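Local structure of arsenate Reductase (Corynebacterium glutamicum, 3T38) at residues V43-R47 against F142-L146; I97-L101 against I193-D198; Y174-E178 against R200-L204. The protein reduces arsenate to arsenite in a thioredoxin-dependent manner, using a low-molecular-weight tyrosine phosphatase fold, as part of bacterial resistance to arsenic. All coordinates share one frame; numbering follows the deposited sequence.

Contact 1 (V43-R47 against F142-L146); sequences VSLAR and FPKPL
Leu45 places its CG opposite its own carbonyl carbon (chi1 -68°), while Phe142 tucks its CG between its backbone N and carbonyl carbon (chi1 56°), and these two rotations bring methyl and ring together. The side chains cross at about a right angle, with Leu45 CD1 4.0 Å from Phe142 CE2. The other methyl settles over the loop itself: Leu45 CD2 lies 3.7 Å from Pro143 O, 4.1 Å from Lys144 CA and 4.2 Å from Pro145 CD. The preceding residue, Ser44, adds its CB, 4.1 Å from Pro145 CG.

The loop is braced from within. Lys144 bends at its last two torsions, which lays CE over one face of the Phe142 ring, toward its rim, and delivers NZ to Phe142 O at 2.9 Å. Ser114 O takes a second bond from NZ, so two carbonyls grip the ammonium. Arg47 NH1, by contrast, bonds to Leu146 O of the second subunit.

Helix 31-49 thus leans on a loop of the phosphatase-like part. Helix 55-73 lies alongside both, with Leu55 touching Leu45 and Leu58 touching Phe142, and Gly116 of strand 111-116 holds Lys144 and Leu146 by backbone hydrogen bonds.

Contact 2 (I97-L101 against I193-D198); sequences IASAL and IIEEID
Ile97 meets Ile194 and Ile197 across two helices whose axes, over these short segments, approach to 9.8 Å and cross at -51°. Its side chain can be read outward atom by atom. CB already touches the far helix, 4.0 Å from Ile197 CD1. There the chain divides. The CG2 branch, opposite the backbone N, comes 3.8 Å from Ile197 CG2 and also touches Ile194 CG1, so it lies between the two isoleucines. CG1 takes the other direction, beside the backbone N, and packs on Ile194 CG1 as well. Because chi2 is extended (168°), the tip CD1 is pushed straight on toward helix 190-211, where it stands only 3.4 Å from Ile194 CG1, closer than ordinary carbon contact. The same methyl touches Ile197 CD1. More loosely, Ile97 CD1 grazes Ile193 CG2 at 4.3 Å.

Ile197 answers from its side: its CG2 settles 3.7 Å from Ala98 CA, an approach that the small residue permits. One turn on, Leu101 crosses Asp198 at about a right angle. Leu101 CD1 presses within 3.6 Å of Asp198 CA, and CD2 lies by the carboxylate. That buried carboxylate is paid for elsewhere, OD1 by the hydroxyl of Tyr105 and OD2 by a salt bridge to Arg134.

Ile97 with Leu101 and Ile194 with Asp198 are i, i+4 pairs, and Ile197 lies against Ile97, Ala98 and Leu101; the crossing angle is consistent with ridges-into-grooves packing. Helix 125-133 joins the apolar cluster through Val127 on Ile97 and Ile130 on Ile194. Ala98 and Ser99 touch Phe86 of strand 83-88, while Met160, just past strand 156-159, touches both Ala98 and Ile197.

Contact 3 (Y174-E178 against R200-L204); sequences YLDWE and RIREL
Trp177 and Arg200 lie against one another and run in opposite directions, and CB, CD and NH1 of Arg200 lie along one face of the indole. Two kinds of interaction share that face. At the base of the arginine, Arg200 CB stands over the six-membered ring of Trp177, 3.7 Å from its centroid, a CH-pi contact. Further out it becomes cation-pi: the guanidinium reaches the five-membered ring, CZ lying 4.5 Å from its centroid and 25° off the normal, and NH1 comes 3.3 Å from Trp177 CD1. The two planes are tilted by 33°, which brings NH1 nearest the ring. An arginine extended from CG to NE makes the double contact possible.

Apolar packing takes the rim and the strand. Ile201 CD1 sits at the edge of the indole, in its plane, 3.6 Å from Trp177 CH2. Leu204 also meets the edge, its CB 4.1 Å from Trp177 CZ2, and its CD1 lies 3.8 Å from Leu175 CD2.

One side-chain hydrogen bond lies just past the strand. Glu178 N gives a bond to Asp176 OD1 at 3.2 Å, met on the anti side and 27° out of the carboxylate plane, an Asx turn by which the chain leaves the sheet. Glu178 itself forms a salt bridge to Arg94.

Strand 173-176 is an outermost strand of the parallel sheet, bonded to strand 156-159, and the C-terminal helix 190-211 packs against its end. Such helix-on-sheet layering, with strand order 2-1-3-4, belongs to the low-molecular-weight tyrosine phosphatase fold.

From the N terminus, 43-47 opens contact 1 in the helical N-terminal region. Before 142-146 closes it, the chain has passed 97-101, which opens contact 2, so those two cross. Contact 3 opens at 174-178, after contact 1 is shut and before 193-198 closes contact 2; it closes last, at 200-204, crossing contact 2 but following contact 1 in series. Contact 1 joins the N-terminal helices to the phosphatase-like part, its centre about 25 Å from that of contact 3. Contacts 2 and 3 share helix 190-211, centres about 10 Å apart, and Ile201 of contact 3 touches contact 2, its CD1 3.4 Å from Ala98 O.

Contact 1 (V43-R47 against F142-L146)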
loop_
_atom_site.group_PDB
_atom_site.type_symbol
_atom_site.label_atom_id
_atom_site.label_comp_id
_atom_site.label_asym_id
_atom_site.label_seq_id
_atom_site.Cartn_x
_atom_site.Cartn_y
_atom_site.Cartn_z
ATOM N N VAL A 43 4.360 2.948 -6.445
ATOM C CA VAL A 43 4.219 3.925 -5.392
ATOM C C VAL A 43 4.301 3.265 -4.050
ATOM O O VAL A 43 5.110 3.738 -3.185
ATOM C CB VAL A 43 2.984 4.873 -5.568
ATOM C CG1 VAL A 43 2.806 5.727 -4.291
ATOM C CG2 VAL A 43 3.215 5.806 -6.765
ATOM N N SER A 44 3.610 2.132 -3.890
ATOM C CA SER A 44 3.778 1.319 -2.667
ATOM C C SER A 44 5.226 1.043 -2.300
ATOM O O SER A 44 5.658 1.215 -1.131
ATOM C CB SER A 44 3.053 -0.027 -2.825
ATOM O OG SER A 44 1.670 0.311 -2.679
ATOM N N LEU A 45 5.984 0.567 -3.285
ATOM C CA LEU A 45 7.386 0.245 -2.978
ATOM C C LEU A 45 8.185 1.490 -2.743
ATOM O O LEU A 45 9.117 1.507 -1.890
ATOM C CB LEU A 45 7.985 -0.630 -4.079
ATOM C CG LEU A 45 7.361 -2.059 -4.121
ATOM C CD1 LEU A 45 7.923 -2.794 -5.341
ATOM C CD2 LEU A 45 7.677 -2.828 -2.865
ATOM N N ALA A 46 7.843 2.563 -3.490
ATOM C CA ALA A 46 8.606 3.797 -3.367
ATOM C C ALA A 46 8.531 4.347 -1.958
ATOM O O ALA A 46 9.465 4.987 -1.485
ATOM C CB ALA A 46 8.112 4.820 -4.343
ATOM N N ARG A 47 7.409 4.107 -1.281
ATOM C CA ARG A 47 7.195 4.660 0.079
ATOM C C ARG A 47 8.250 4.205 1.067
ATOM O O ARG A 47 8.697 5.002 1.911
ATOM C CB ARG A 47 5.796 4.304 0.574
ATOM C CG ARG A 47 4.698 5.189 -0.042
ATOM C CD ARG A 47 3.327 4.998 0.679
ATOM N NE ARG A 47 3.131 3.583 0.969
ATOM C CZ ARG A 47 2.230 2.791 0.393
ATOM N NH1 ARG A 47 1.382 3.224 -0.587
ATOM N NH2 ARG A 47 2.190 1.533 0.796
ATOM N N PHE A 142 12.475 -9.146 -1.947
ATOM C CA PHE A 142 12.505 -7.713 -1.571
ATOM C C PHE A 142 11.365 -7.500 -0.597
ATOM O O PHE A 142 10.384 -8.248 -0.644
ATOM C CB PHE A 142 12.348 -6.783 -2.804
ATOM C CG PHE A 142 11.110 -7.054 -3.614
ATOM C CD1 PHE A 142 11.095 -8.055 -4.575
ATOM C CD2 PHE A 142 9.952 -6.315 -3.410
ATOM C CE1 PHE A 142 9.920 -8.344 -5.316
ATOM C CE2 PHE A 142 8.795 -6.554 -4.157
ATOM C CZ PHE A 142 8.752 -7.583 -5.103
ATOM N N PRO A 143 11.487 -6.514 0.310
ATOM C CA PRO A 143 10.345 -6.316 1.245
ATOM C C PRO A 143 9.213 -5.640 0.537
ATOM O O PRO A 143 9.458 -4.804 -0.334
ATOM C CB PRO A 143 10.911 -5.361 2.304
ATOM C CG PRO A 143 12.455 -5.399 2.078
ATOM C CD PRO A 143 12.605 -5.617 0.603
ATOM N N LYS A 144 7.978 -5.967 0.894
ATOM C CA LYS A 144 6.818 -5.411 0.146
ATOM C C LYS A 144 5.669 -5.375 1.120
ATOM O O LYS A 144 5.603 -6.240 1.994
ATOM C CB LYS A 144 6.476 -6.277 -1.051
ATOM C CG LYS A 144 6.059 -7.770 -0.755
ATOM C CD LYS A 144 6.289 -8.719 -2.006
ATOM C CE LYS A 144 7.756 -9.303 -2.039
ATOM N NZ LYS A 144 8.034 -9.928 -0.682
ATOM N N PRO A 145 4.730 -4.426 0.946
ATOM C CA PRO A 145 3.609 -4.454 1.894
ATOM C C PRO A 145 2.605 -5.546 1.627
ATOM O O PRO A 145 2.331 -5.920 0.461
ATOM C CB PRO A 145 2.901 -3.114 1.656
ATOM C CG PRO A 145 3.097 -2.822 0.125
ATOM C CD PRO A 145 4.488 -3.527 -0.217
ATOM N N LEU A 146 1.969 -5.990 2.709
ATOM C CA LEU A 146 0.778 -6.824 2.605
ATOM C C LEU A 146 -0.303 -6.217 1.715
ATOM O O LEU A 146 -0.643 -5.055 1.844
ATOM C CB LEU A 146 0.197 -7.034 4.000
ATOM C CG LEU A 146 -0.911 -8.067 4.088
ATOM C CD1 LEU A 146 -0.410 -9.490 3.532
ATOM C CD2 LEU A 146 -1.304 -8.042 5.604
#

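Contact 2 (I97-L101 against I193-D198)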
loop_
_atom_site.group_PDB
_atom_site.type_symbol
_atom_site.label_atom_id
_atom_site.label_comp_id
_atom_site.label_asym_id
_atom_site.label_seq_id
_atom_site.Cartn_x
_atom_site.Cartn_y
_atom_site.Cartn_z
ATOM N N ILE A 97 12.762 -15.521 5.427
ATOM C CA ILE A 97 13.329 -16.782 5.831
ATOM C C ILE A 97 12.318 -17.882 5.634
ATOM O O ILE A 97 12.652 -18.910 5.009
ATOM C CB ILE A 97 13.735 -16.776 7.338
ATOM C CG1 ILE A 97 14.776 -15.690 7.587
ATOM C CG2 ILE A 97 14.219 -18.207 7.770
ATOM C CD1 ILE A 97 15.023 -15.418 9.098
ATOM N N ALA A 98 11.097 -17.689 6.152
ATOM C CA ALA A 98 10.114 -18.740 6.091
ATOM C C ALA A 98 9.782 -19.034 4.630
ATOM O O ALA A 98 9.670 -20.191 4.207
ATOM C CB ALA A 98 8.862 -18.366 6.842
ATOM N N SER A 99 9.609 -17.968 3.855
ATOM C CA SER A 99 9.216 -18.133 2.483
ATOM C C SER A 99 10.280 -18.869 1.675
ATOM O O SER A 99 9.939 -19.717 0.824
ATOM C CB SER A 99 8.937 -16.742 1.834
ATOM O OG SER A 99 8.750 -16.880 0.418
ATOM N N ALA A 100 11.554 -18.518 1.894
ATOM C CA ALA A 100 12.638 -19.105 1.106
ATOM C C ALA A 100 12.889 -20.558 1.503
ATOM O O ALA A 100 13.248 -21.369 0.658
ATOM C CB ALA A 100 13.956 -18.238 1.174
ATOM N N LEU A 101 12.656 -20.895 2.771
ATOM C CA LEU A 101 12.869 -22.268 3.245
ATOM C C LEU A 101 11.755 -23.121 2.607
ATOM O O LEU A 101 12.009 -24.172 2.007
ATOM C CB LEU A 101 12.942 -22.321 4.795
ATOM C CG LEU A 101 14.245 -21.791 5.484
ATOM C CD1 LEU A 101 14.250 -21.714 7.055
ATOM C CD2 LEU A 101 15.440 -22.683 5.110
ATOM N N ILE A 193 16.804 -17.757 15.055
ATOM C CA ILE A 193 15.513 -17.561 14.399
ATOM C C ILE A 193 15.437 -18.404 13.086
ATOM O O ILE A 193 14.434 -18.987 12.799
ATOM C CB ILE A 193 15.298 -16.030 14.073
ATOM C CG1 ILE A 193 15.185 -15.203 15.344
ATOM C CG2 ILE A 193 14.020 -15.788 13.213
ATOM C CD1 ILE A 193 15.304 -13.702 15.051
ATOM N N ILE A 194 16.499 -18.424 12.287
ATOM C CA ILE A 194 16.524 -19.233 11.064
ATOM C C ILE A 194 16.303 -20.710 11.400
ATOM O O ILE A 194 15.467 -21.353 10.781
ATOM C CB ILE A 194 17.793 -18.935 10.204
ATOM C CG1 ILE A 194 17.640 -17.540 9.596
ATOM C CG2 ILE A 194 17.986 -19.927 9.114
ATOM C CD1 ILE A 194 18.883 -16.918 8.850
ATOM N N GLU A 195 16.958 -21.190 12.462
ATOM C CA GLU A 195 16.825 -22.582 12.942
ATOM C C GLU A 195 15.445 -22.876 13.459
ATOM O O GLU A 195 14.926 -23.934 13.195
ATOM C CB GLU A 195 17.779 -22.889 14.090
ATOM C CG GLU A 195 19.151 -22.381 13.860
ATOM C CD GLU A 195 20.019 -23.391 13.145
ATOM O OE1 GLU A 195 19.526 -23.935 12.091
ATOM O OE2 GLU A 195 21.165 -23.633 13.652
ATOM N N GLU A 196 14.871 -21.964 14.244
ATOM C CA GLU A 196 13.525 -22.215 14.748
ATOM C C GLU A 196 12.511 -22.221 13.596
ATOM O O GLU A 196 11.653 -23.075 13.534
ATOM C CB GLU A 196 13.132 -21.235 15.837
ATOM C CG GLU A 196 11.634 -21.278 16.105
ATOM C CD GLU A 196 11.223 -20.472 17.325
ATOM O OE1 GLU A 196 11.955 -19.497 17.677
ATOM O OE2 GLU A 196 10.161 -20.816 17.925
ATOM N N ILE A 197 12.645 -21.294 12.667
ATOM C CA ILE A 197 11.735 -21.231 11.587
ATOM C C ILE A 197 11.838 -22.473 10.679
ATOM O O ILE A 197 10.813 -23.043 10.284
ATOM C CB ILE A 197 11.973 -19.945 10.787
ATOM C CG1 ILE A 197 11.514 -18.716 11.617
ATOM C CG2 ILE A 197 11.290 -20.021 9.371
ATOM C CD1 ILE A 197 12.037 -17.352 10.943
ATOM N N ASP A 198 13.070 -22.894 10.368
ATOM C CA ASP A 198 13.314 -24.109 9.599
ATOM C C ASP A 198 12.602 -25.329 10.205
ATOM O O ASP A 198 11.870 -26.030 9.497
ATOM C CB ASP A 198 14.825 -24.390 9.516
ATOM C CG ASP A 198 15.179 -25.405 8.411
ATOM O OD1 ASP A 198 14.368 -25.644 7.453
ATOM O OD2 ASP A 198 16.282 -25.960 8.479
#

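Contact 3 (Y174-E178 against R200-L204)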
loop_
_atom_site.group_PDB
_atom_site.type_symbol
_atom_site.label_atom_id
_atom_site.label_comp_id
_atom_site.label_asym_id
_atom_site.label_seq_id
_atom_site.Cartn_x
_atom_site.Cartn_y
_atom_site.Cartn_z
ATOM N N TYR A 174 -5.369 -20.271 8.704
ATOM C CA TYR A 174 -4.625 -19.241 9.415
ATOM C C TYR A 174 -3.806 -19.872 10.568
ATOM O O TYR A 174 -4.347 -20.471 11.504
ATOM C CB TYR A 174 -5.580 -18.145 9.917
ATOM C CG TYR A 174 -6.107 -17.260 8.810
ATOM C CD1 TYR A 174 -7.214 -17.623 8.041
ATOM C CD2 TYR A 174 -5.483 -16.051 8.528
ATOM C CE1 TYR A 174 -7.689 -16.780 7.014
ATOM C CE2 TYR A 174 -5.946 -15.204 7.529
ATOM C CZ TYR A 174 -7.041 -15.587 6.768
ATOM O OH TYR A 174 -7.456 -14.726 5.777
ATOM N N LEU A 175 -2.505 -19.716 10.458
ATOM C CA LEU A 175 -1.539 -20.211 11.414
ATOM C C LEU A 175 -0.821 -18.983 12.018
ATOM O O LEU A 175 -0.543 -18.009 11.296
ATOM C CB LEU A 175 -0.525 -21.151 10.694
ATOM C CG LEU A 175 -0.652 -22.695 10.503
ATOM C CD1 LEU A 175 -2.067 -23.305 10.472
ATOM C CD2 LEU A 175 0.195 -23.232 9.330
ATOM N N ASP A 176 -0.556 -19.034 13.324
ATOM C CA ASP A 176 0.163 -17.994 14.064
ATOM C C ASP A 176 1.444 -18.563 14.696
ATOM O O ASP A 176 1.377 -19.386 15.600
ATOM C CB ASP A 176 -0.750 -17.463 15.195
ATOM C CG ASP A 176 -0.240 -16.165 15.810
ATOM O OD1 ASP A 176 0.960 -15.863 15.751
ATOM O OD2 ASP A 176 -1.050 -15.437 16.384
ATOM N N TRP A 177 2.603 -18.127 14.203
ATOM C CA TRP A 177 3.895 -18.657 14.635
ATOM C C TRP A 177 4.661 -17.729 15.591
ATOM O O TRP A 177 5.889 -17.800 15.656
ATOM C CB TRP A 177 4.787 -18.939 13.429
ATOM C CG TRP A 177 4.470 -20.213 12.692
ATOM C CD1 TRP A 177 3.415 -21.041 12.909
ATOM C CD2 TRP A 177 5.185 -20.753 11.595
ATOM N NE1 TRP A 177 3.438 -22.084 12.024
ATOM C CE2 TRP A 177 4.516 -21.937 11.205
ATOM C CE3 TRP A 177 6.353 -20.364 10.906
ATOM C CZ2 TRP A 177 4.956 -22.739 10.157
ATOM C CZ3 TRP A 177 6.799 -21.163 9.862
ATOM C CH2 TRP A 177 6.095 -22.327 9.485
ATOM N N GLU A 178 3.962 -16.853 16.294
ATOM C CA GLU A 178 4.598 -16.015 17.307
ATOM C C GLU A 178 3.587 -15.592 18.364
ATOM O O GLU A 178 3.320 -14.396 18.511
ATOM C CB GLU A 178 5.219 -14.761 16.671
ATOM C CG GLU A 178 6.221 -13.983 17.620
ATOM C CD GLU A 178 6.998 -12.860 16.903
ATOM O OE1 GLU A 178 7.293 -13.009 15.681
ATOM O OE2 GLU A 178 7.312 -11.837 17.575
ATOM N N ARG A 200 9.950 -25.306 11.912
ATOM C CA ARG A 200 8.510 -25.129 11.735
ATOM C C ARG A 200 8.107 -25.304 10.244
ATOM O O ARG A 200 7.025 -25.812 9.928
ATOM C CB ARG A 200 8.049 -23.741 12.243
ATOM C CG ARG A 200 8.020 -23.579 13.837
ATOM C CD ARG A 200 7.808 -22.109 14.216
ATOM N NE ARG A 200 7.348 -21.852 15.585
ATOM C CZ ARG A 200 6.107 -22.091 16.030
ATOM N NH1 ARG A 200 5.179 -22.662 15.243
ATOM N NH2 ARG A 200 5.800 -21.788 17.276
ATOM N N ILE A 201 8.981 -24.865 9.350
ATOM C CA ILE A 201 8.757 -24.987 7.921
ATOM C C ILE A 201 8.744 -26.482 7.541
ATOM O O ILE A 201 7.912 -26.915 6.734
ATOM C CB ILE A 201 9.858 -24.206 7.094
ATOM C CG1 ILE A 201 9.692 -22.711 7.261
ATOM C CG2 ILE A 201 9.854 -24.611 5.588
ATOM C CD1 ILE A 201 8.352 -22.172 6.636
ATOM N N ARG A 202 9.659 -27.267 8.120
ATOM C CA ARG A 202 9.650 -28.721 7.867
ATOM C C ARG A 202 8.333 -29.401 8.187
ATOM O O ARG A 202 7.847 -30.174 7.378
ATOM C CB ARG A 202 10.809 -29.442 8.533
ATOM C CG ARG A 202 12.158 -29.006 7.990
ATOM C CD ARG A 202 13.230 -29.572 8.907
ATOM N NE ARG A 202 14.568 -29.240 8.456
ATOM C CZ ARG A 202 15.239 -29.934 7.541
ATOM N NH1 ARG A 202 14.699 -30.990 6.961
ATOM N NH2 ARG A 202 16.459 -29.551 7.203
ATOM N N GLU A 203 7.745 -29.073 9.337
ATOM C CA GLU A 203 6.471 -29.669 9.744
ATOM C C GLU A 203 5.352 -29.161 8.867
ATOM O O GLU A 203 4.473 -29.917 8.510
ATOM C CB GLU A 203 6.135 -29.392 11.207
ATOM C CG GLU A 203 7.115 -30.019 12.183
ATOM C CD GLU A 203 7.410 -31.522 11.891
ATOM O OE1 GLU A 203 6.436 -32.335 11.766
ATOM O OE2 GLU A 203 8.629 -31.878 11.801
ATOM N N LEU A 204 5.410 -27.881 8.503
ATOM C CA LEU A 204 4.390 -27.314 7.687
ATOM C C LEU A 204 4.399 -28.008 6.318
ATOM O O LEU A 204 3.343 -28.413 5.870
ATOM C CB LEU A 204 4.551 -25.800 7.532
ATOM C CG LEU A 204 3.676 -25.173 6.437
ATOM C CD1 LEU A 204 2.170 -25.235 6.808
ATOM C CD2 LEU A 204 4.068 -23.739 6.149
#